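PDB 6B10: putative peptidyl-arginine deiminase family protein from Campylobacter jejuni subsp. jejuni serotype O:2, which probably hydrolyses agmatine to N-carbamoylputrescine and ammonia, a deiminase step in the polyamine pathway that leads to putrescine. Local coordinates for residues E46-V51 and Q55-I60; E20-S25 and N272-N277. All blocks are in the same frame, centred on the assembly; numbering follows the deposited sequence. Where two conformers were deposited one is given.

Contact 1 (E46-V51 and Q55-I60)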
loop_
_atom_site.group_PDB
_atom_site.type_symbol
_atom_site.label_atom_id
_atom_site.label_comp_id
_atom_site.label_asym_id
_atom_site.label_seq_id
_atom_site.Cartn_x
_atom_site.Cartn_y
_atom_site.Cartn_z
ATOM N N GLU A 46 13.263 -8.233 -9.345
ATOM C CA GLU A 46 14.005 -7.009 -9.084
ATOM C C GLU A 46 13.521 -6.374 -7.784
ATOM O O GLU A 46 14.323 -6.006 -6.926
ATOM C CB GLU A 46 13.839 -6.025 -10.245
ATOM C CG GLU A 46 14.871 -4.907 -10.261
ATOM C CD GLU A 46 16.297 -5.431 -10.282
ATOM O OE1 GLU A 46 16.578 -6.367 -11.065
ATOM O OE2 GLU A 46 17.134 -4.912 -9.509
ATOM N N PHE A 47 12.204 -6.276 -7.651
ATOM C CA PHE A 47 11.560 -5.675 -6.481
ATOM C C PHE A 47 11.931 -6.448 -5.215
ATOM O O PHE A 47 12.335 -5.857 -4.208
ATOM C CB PHE A 47 10.037 -5.640 -6.706
ATOM C CG PHE A 47 9.244 -4.936 -5.627
ATOM C CD1 PHE A 47 9.772 -3.875 -4.890
ATOM C CD2 PHE A 47 7.931 -5.312 -5.385
ATOM C CE1 PHE A 47 9.016 -3.241 -3.915
ATOM C CE2 PHE A 47 7.168 -4.676 -4.417
ATOM C CZ PHE A 47 7.715 -3.641 -3.677
ATOM N N VAL A 48 11.835 -7.774 -5.297
ATOM C CA VAL A 48 12.181 -8.660 -4.187
ATOM C C VAL A 48 13.656 -8.529 -3.819
ATOM O O VAL A 48 13.990 -8.385 -2.638
ATOM C CB VAL A 48 11.861 -10.136 -4.512
ATOM C CG1 VAL A 48 12.381 -11.060 -3.419
ATOM C CG2 VAL A 48 10.359 -10.333 -4.676
ATOM N N LYS A 49 14.531 -8.575 -4.823
ATOM C CA LYS A 49 15.972 -8.429 -4.579
ATOM C C LYS A 49 16.290 -7.138 -3.817
ATOM O O LYS A 49 17.072 -7.149 -2.866
ATOM C CB LYS A 49 16.773 -8.466 -5.893
ATOM C CG LYS A 49 17.114 -9.868 -6.379
ATOM C CD LYS A 49 18.031 -9.850 -7.595
ATOM N N VAL A 50 15.684 -6.032 -4.245
ATOM C CA VAL A 50 15.886 -4.734 -3.598
ATOM C C VAL A 50 15.464 -4.774 -2.127
ATOM O O VAL A 50 16.250 -4.430 -1.240
ATOM C CB VAL A 50 15.126 -3.615 -4.345
ATOM C CG1 VAL A 50 15.062 -2.339 -3.519
ATOM C CG2 VAL A 50 15.801 -3.329 -5.682
ATOM N N VAL A 51 14.237 -5.226 -1.880
ATOM C CA VAL A 51 13.674 -5.268 -0.521
ATOM C C VAL A 51 14.470 -6.183 0.408
ATOM O O VAL A 51 14.750 -5.817 1.559
ATOM C CB VAL A 51 12.207 -5.743 -0.516
ATOM C CG1 VAL A 51 11.707 -5.931 0.910
ATOM C CG2 VAL A 51 11.309 -4.749 -1.233
ATOM N N GLN A 55 15.020 -6.115 4.612
ATOM C CA GLN A 55 14.222 -6.892 5.556
ATOM C C GLN A 55 13.740 -8.176 4.905
ATOM O O GLN A 55 13.819 -8.331 3.684
ATOM C CB GLN A 55 13.024 -6.072 6.074
ATOM C CG GLN A 55 11.927 -5.821 5.049
ATOM C CD GLN A 55 10.832 -4.886 5.555
ATOM O OE1 GLN A 55 11.107 -3.867 6.188
ATOM N NE2 GLN A 55 9.585 -5.222 5.255
ATOM N N LYS A 56 13.221 -9.090 5.714
ATOM C CA LYS A 56 12.729 -10.350 5.177
ATOM C C LYS A 56 11.557 -10.121 4.237
ATOM O O LYS A 56 10.794 -9.168 4.389
ATOM C CB LYS A 56 12.313 -11.308 6.287
ATOM C CG LYS A 56 13.473 -11.873 7.078
ATOM C CD LYS A 56 12.968 -12.780 8.189
ATOM C CE LYS A 56 12.472 -11.985 9.384
ATOM N NZ LYS A 56 11.742 -12.873 10.327
ATOM N N VAL A 57 11.432 -11.012 3.265
ATOM C CA VAL A 57 10.346 -10.989 2.313
ATOM C C VAL A 57 9.665 -12.352 2.357
ATOM O O VAL A 57 10.340 -13.386 2.405
ATOM C CB VAL A 57 10.879 -10.730 0.883
ATOM C CG1 VAL A 57 9.762 -10.828 -0.152
ATOM C CG2 VAL A 57 11.560 -9.369 0.802
ATOM N N LEU A 58 8.336 -12.345 2.341
ATOM C CA LEU A 58 7.542 -13.566 2.264
ATOM C C LEU A 58 6.764 -13.580 0.955
ATOM O O LEU A 58 5.999 -12.660 0.675
ATOM C CB LEU A 58 6.569 -13.649 3.443
ATOM C CG LEU A 58 5.662 -14.888 3.484
ATOM C CD1 LEU A 58 6.481 -16.168 3.531
ATOM C CD2 LEU A 58 4.719 -14.831 4.673
ATOM N N LEU A 59 6.959 -14.628 0.158
ATOM C CA LEU A 59 6.269 -14.779 -1.119
ATOM C C LEU A 59 5.236 -15.888 -1.027
ATOM O O LEU A 59 5.554 -16.999 -0.615
ATOM C CB LEU A 59 7.269 -15.112 -2.221
ATOM C CG LEU A 59 8.431 -14.142 -2.426
ATOM C CD1 LEU A 59 9.391 -14.699 -3.465
ATOM C CD2 LEU A 59 7.931 -12.766 -2.838
ATOM N N ILE A 60 4.004 -15.575 -1.420
ATOM C CA ILE A 60 2.880 -16.497 -1.350
ATOM C C ILE A 60 2.525 -16.941 -2.766
ATOM O O ILE A 60 2.346 -16.106 -3.644
ATOM C CB ILE A 60 1.653 -15.815 -0.709
ATOM C CG1 ILE A 60 2.010 -15.260 0.675
ATOM C CG2 ILE A 60 0.483 -16.784 -0.596
ATOM C CD1 ILE A 60 1.001 -14.273 1.230
#
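Gln-55 meets Val-51 twice, once through the backbone and once through the side chain. Its amide N donates to the carbonyl O of Val-51 at 3.1 Å, with a moderately bent N-H...O angle of 157°. This bond ties Gln-55 back to the last turn of the helix, closing the turn between the two segments. The first torsion of Gln-55 (chi1 71°) sets CG between its own backbone N and carbonyl carbon, which brings this methylene to 4.1 Å from Val-51 CG1, while the rest of the chain runs on extended to its amide, whose OE1 accepts a hydrogen bond from Asn-277 N.

Val-57 is the central residue of the strand side. Its CB points at the helix, and its two methyls are divided between residues one turn apart. CG2 lies only 3.4 Å from Val-51 CG1, closer than two methyl groups normally pack, the two side chains crossing at about a right angle. The other methyl, CG1, faces Val-48 CG1 at a more relaxed 4.2 Å.

The elements belong to a beta-alpha-beta crossover: strand 19-25 leads into helix 37-52, which returns to strand 56-61, parallel to the first and next to it in the sheet. The short segments run in roughly opposite directions, at 149°, with their axes 8.7 Å apart at closest approach, and the helix covers one face of the sheet.

Two residues further on, Leu-59 lies on that same face. Its CB bond does not aim at the helix, but the end of the side chain swings nearer, and CD2 comes to 3.9 Å from Val-48 CG2. Val-48 therefore offers a different methyl to each strand residue. Val-76, on strand 76-80, touches both Val-48 and Leu-59 and carries this apolar layer on to the next strand.

Contact 2 (E20-S25 and N272-N277)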
loop_
_atom_site.group_PDB
_atom_site.type_symbol
_atom_site.label_atom_id
_atom_site.label_comp_id
_atom_site.label_asym_id
_atom_site.label_seq_id
_atom_site.Cartn_x
_atom_site.Cartn_y
_atom_site.Cartn_z
ATOM N N GLU A 20 8.774 -6.781 10.132
ATOM C CA GLU A 20 9.347 -8.121 10.131
ATOM C C GLU A 20 9.346 -8.682 8.707
ATOM O O GLU A 20 10.336 -9.261 8.268
ATOM C CB GLU A 20 8.565 -9.038 11.081
ATOM C CG GLU A 20 9.283 -10.332 11.438
ATOM C CD GLU A 20 10.425 -10.126 12.414
ATOM O OE1 GLU A 20 10.180 -9.614 13.523
ATOM O OE2 GLU A 20 11.569 -10.493 12.077
ATOM N N TYR A 21 8.241 -8.497 7.985
ATOM C CA TYR A 21 8.118 -8.982 6.611
ATOM C C TYR A 21 7.499 -7.952 5.679
ATOM O O TYR A 21 6.658 -7.153 6.096
ATOM C CB TYR A 21 7.195 -10.196 6.558
ATOM C CG TYR A 21 7.745 -11.484 7.134
ATOM C CD1 TYR A 21 8.548 -12.324 6.371
ATOM C CD2 TYR A 21 7.421 -11.885 8.428
ATOM C CE1 TYR A 21 9.026 -13.515 6.882
ATOM C CE2 TYR A 21 7.903 -13.074 8.952
ATOM C CZ TYR A 21 8.700 -13.884 8.176
ATOM O OH TYR A 21 9.173 -15.067 8.696
ATOM N N LEU A 22 7.909 -7.994 4.411
ATOM C CA LEU A 22 7.064 -7.531 3.318
ATOM C C LEU A 22 6.491 -8.773 2.630
ATOM O O LEU A 22 7.217 -9.710 2.285
ATOM C CB LEU A 22 7.833 -6.667 2.313
ATOM C CG LEU A 22 6.950 -5.855 1.351
ATOM C CD1 LEU A 22 6.232 -4.725 2.071
ATOM C CD2 LEU A 22 7.753 -5.280 0.195
ATOM N N MET A 23 5.183 -8.770 2.433
ATOM C CA MET A 23 4.493 -9.930 1.910
ATOM C C MET A 23 3.940 -9.638 0.524
ATOM O O MET A 23 3.367 -8.578 0.287
ATOM C CB MET A 23 3.377 -10.318 2.862
ATOM C CG MET A 23 3.867 -10.523 4.289
ATOM S SD MET A 23 2.586 -11.071 5.424
ATOM C CE MET A 23 1.383 -9.757 5.273
ATOM N N LEU A 24 4.134 -10.584 -0.390
ATOM C CA LEU A 24 3.656 -10.467 -1.762
ATOM C C LEU A 24 3.006 -11.770 -2.230
ATOM O O LEU A 24 3.345 -12.859 -1.760
ATOM C CB LEU A 24 4.812 -10.111 -2.703
ATOM C CG LEU A 24 5.662 -8.889 -2.323
ATOM C CD1 LEU A 24 6.910 -9.303 -1.563
ATOM C CD2 LEU A 24 6.053 -8.071 -3.550
ATOM N N SER A 25 2.073 -11.641 -3.165
ATOM C CA SER A 25 1.441 -12.787 -3.800
ATOM C C SER A 25 1.912 -12.872 -5.248
ATOM O O SER A 25 1.519 -12.060 -6.083
ATOM C CB SER A 25 -0.074 -12.645 -3.739
ATOM O OG SER A 25 -0.708 -13.734 -4.384
ATOM N N ASN A 272 2.461 5.451 -5.061
ATOM C CA ASN A 272 2.394 4.018 -4.746
ATOM C C ASN A 272 3.760 3.436 -4.341
ATOM O O ASN A 272 4.128 2.327 -4.752
ATOM C CB ASN A 272 1.821 3.262 -5.948
ATOM C CG ASN A 272 0.885 2.144 -5.547
ATOM O OD1 ASN A 272 1.171 0.973 -5.772
ATOM N ND2 ASN A 272 -0.245 2.500 -4.958
ATOM N N PHE A 273 4.507 4.190 -3.533
ATOM C CA PHE A 273 5.759 3.714 -2.955
ATOM C C PHE A 273 5.491 2.830 -1.738
ATOM O O PHE A 273 4.347 2.690 -1.303
ATOM C CB PHE A 273 6.702 4.879 -2.591
ATOM C CG PHE A 273 6.048 6.021 -1.842
ATOM C CD1 PHE A 273 5.427 5.825 -0.607
ATOM C CD2 PHE A 273 6.109 7.314 -2.349
ATOM C CE1 PHE A 273 4.855 6.888 0.080
ATOM C CE2 PHE A 273 5.538 8.378 -1.663
ATOM C CZ PHE A 273 4.915 8.164 -0.444
ATOM N N VAL A 274 6.543 2.226 -1.193
ATOM C CA VAL A 274 6.396 1.412 0.000
ATOM C C VAL A 274 7.566 1.603 0.950
ATOM O O VAL A 274 8.716 1.514 0.547
ATOM C CB VAL A 274 6.185 -0.091 -0.333
ATOM C CG1 VAL A 274 7.266 -0.618 -1.250
ATOM C CG2 VAL A 274 6.112 -0.923 0.944
ATOM N N PHE A 275 7.257 1.895 2.212
ATOM C CA PHE A 275 8.282 1.976 3.242
ATOM C C PHE A 275 8.651 0.573 3.702
ATOM O O PHE A 275 7.778 -0.292 3.853
ATOM C CB PHE A 275 7.801 2.766 4.450
ATOM C CG PHE A 275 7.882 4.259 4.290
ATOM C CD1 PHE A 275 9.092 4.923 4.454
ATOM C CD2 PHE A 275 6.736 5.007 4.032
ATOM C CE1 PHE A 275 9.161 6.302 4.337
ATOM C CE2 PHE A 275 6.799 6.388 3.916
ATOM C CZ PHE A 275 8.014 7.034 4.068
ATOM N N ILE A 276 9.948 0.368 3.905
ATOM C CA ILE A 276 10.492 -0.832 4.525
ATOM C C ILE A 276 11.603 -0.375 5.447
ATOM O O ILE A 276 11.919 0.816 5.500
ATOM C CB ILE A 276 11.024 -1.827 3.482
ATOM C CG1 ILE A 276 12.079 -1.162 2.589
ATOM C CG2 ILE A 276 9.868 -2.369 2.645
ATOM C CD1 ILE A 276 12.894 -2.136 1.767
ATOM N N ASN A 277 12.206 -1.301 6.177
ATOM C CA ASN A 277 13.234 -0.911 7.140
ATOM C C ASN A 277 14.387 -0.177 6.456
ATOM O O ASN A 277 15.030 -0.722 5.555
ATOM C CB ASN A 277 13.743 -2.131 7.893
ATOM C CG ASN A 277 12.674 -2.760 8.758
ATOM O OD1 ASN A 277 11.635 -2.148 9.019
ATOM N ND2 ASN A 277 12.910 -3.990 9.199
#
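Leu-22 reaches across to two residues of another strand and gives one methyl to each. Its CB is directed at segment 272-277, and CG, anti to the backbone N (chi1 -165°), carries the isopropyl fork further across. Leu-22 CD1 lies 4.0 Å from Val-274 CG2. Leu-22 CD2 reaches more loosely to Ile-276 CG2, at 4.4 Å.

Val-274 and Ile-276 are two residues apart on strand 274-276, and both send their CB toward Leu-22. Of the two methyls of Val-274, it is the one anti to its backbone N, CG2, that touches the leucine, and the two side chains pass each other at a slant. The main chains stay well apart, with 7.6 Å between the CA atoms of Leu-22 and Ile-276.

The strands belong to separate sheets: 19-25 pairs with 56-61 and 326-329, whereas 274-276 pairs with 279-284. Such sheet-to-sheet packing is consistent with the alpha/beta-propeller fold of the guanidine-modifying enzyme superfamily, whose modules surround a central axis. Glu-20 and Tyr-21 both face Arg-328 in a classic beta bulge. Phe-47 of helix 37-52 packs on Val-274, and Ile-281 touches both Val-274 and Ile-276, so the junction is buried among aliphatic and aromatic groups.

No hydrogen bond joins the two segments. Their direct cohesion comes from dispersion and the exclusion of water between branched aliphatic groups, forces that impose little directional constraint.

Contacts 1 and 2 have centres 8 Å apart, and both reach the sheet in which strands 56-61 and 19-25 are neighbours; Ile-60 N probably donates to Leu-24 O at 2.8 Å. Gln-55 adds a side-chain link to the other strand of contact 2, with OE1 2.8 Å from Asn-277 N, and a salt bridge joins Lys-56 to Glu-20. Leu-22 in turn touches Val-51, so the helix-on-sheet layer of contact 1 is continuous with the sheet-to-sheet junction of contact 2. Contact 1 is centred about 15 Å from the centre of the chain and contact 2 about 8 Å. The potassium site, at Phe-91, Asp-106 and Phe-107, draws no residue from either contact.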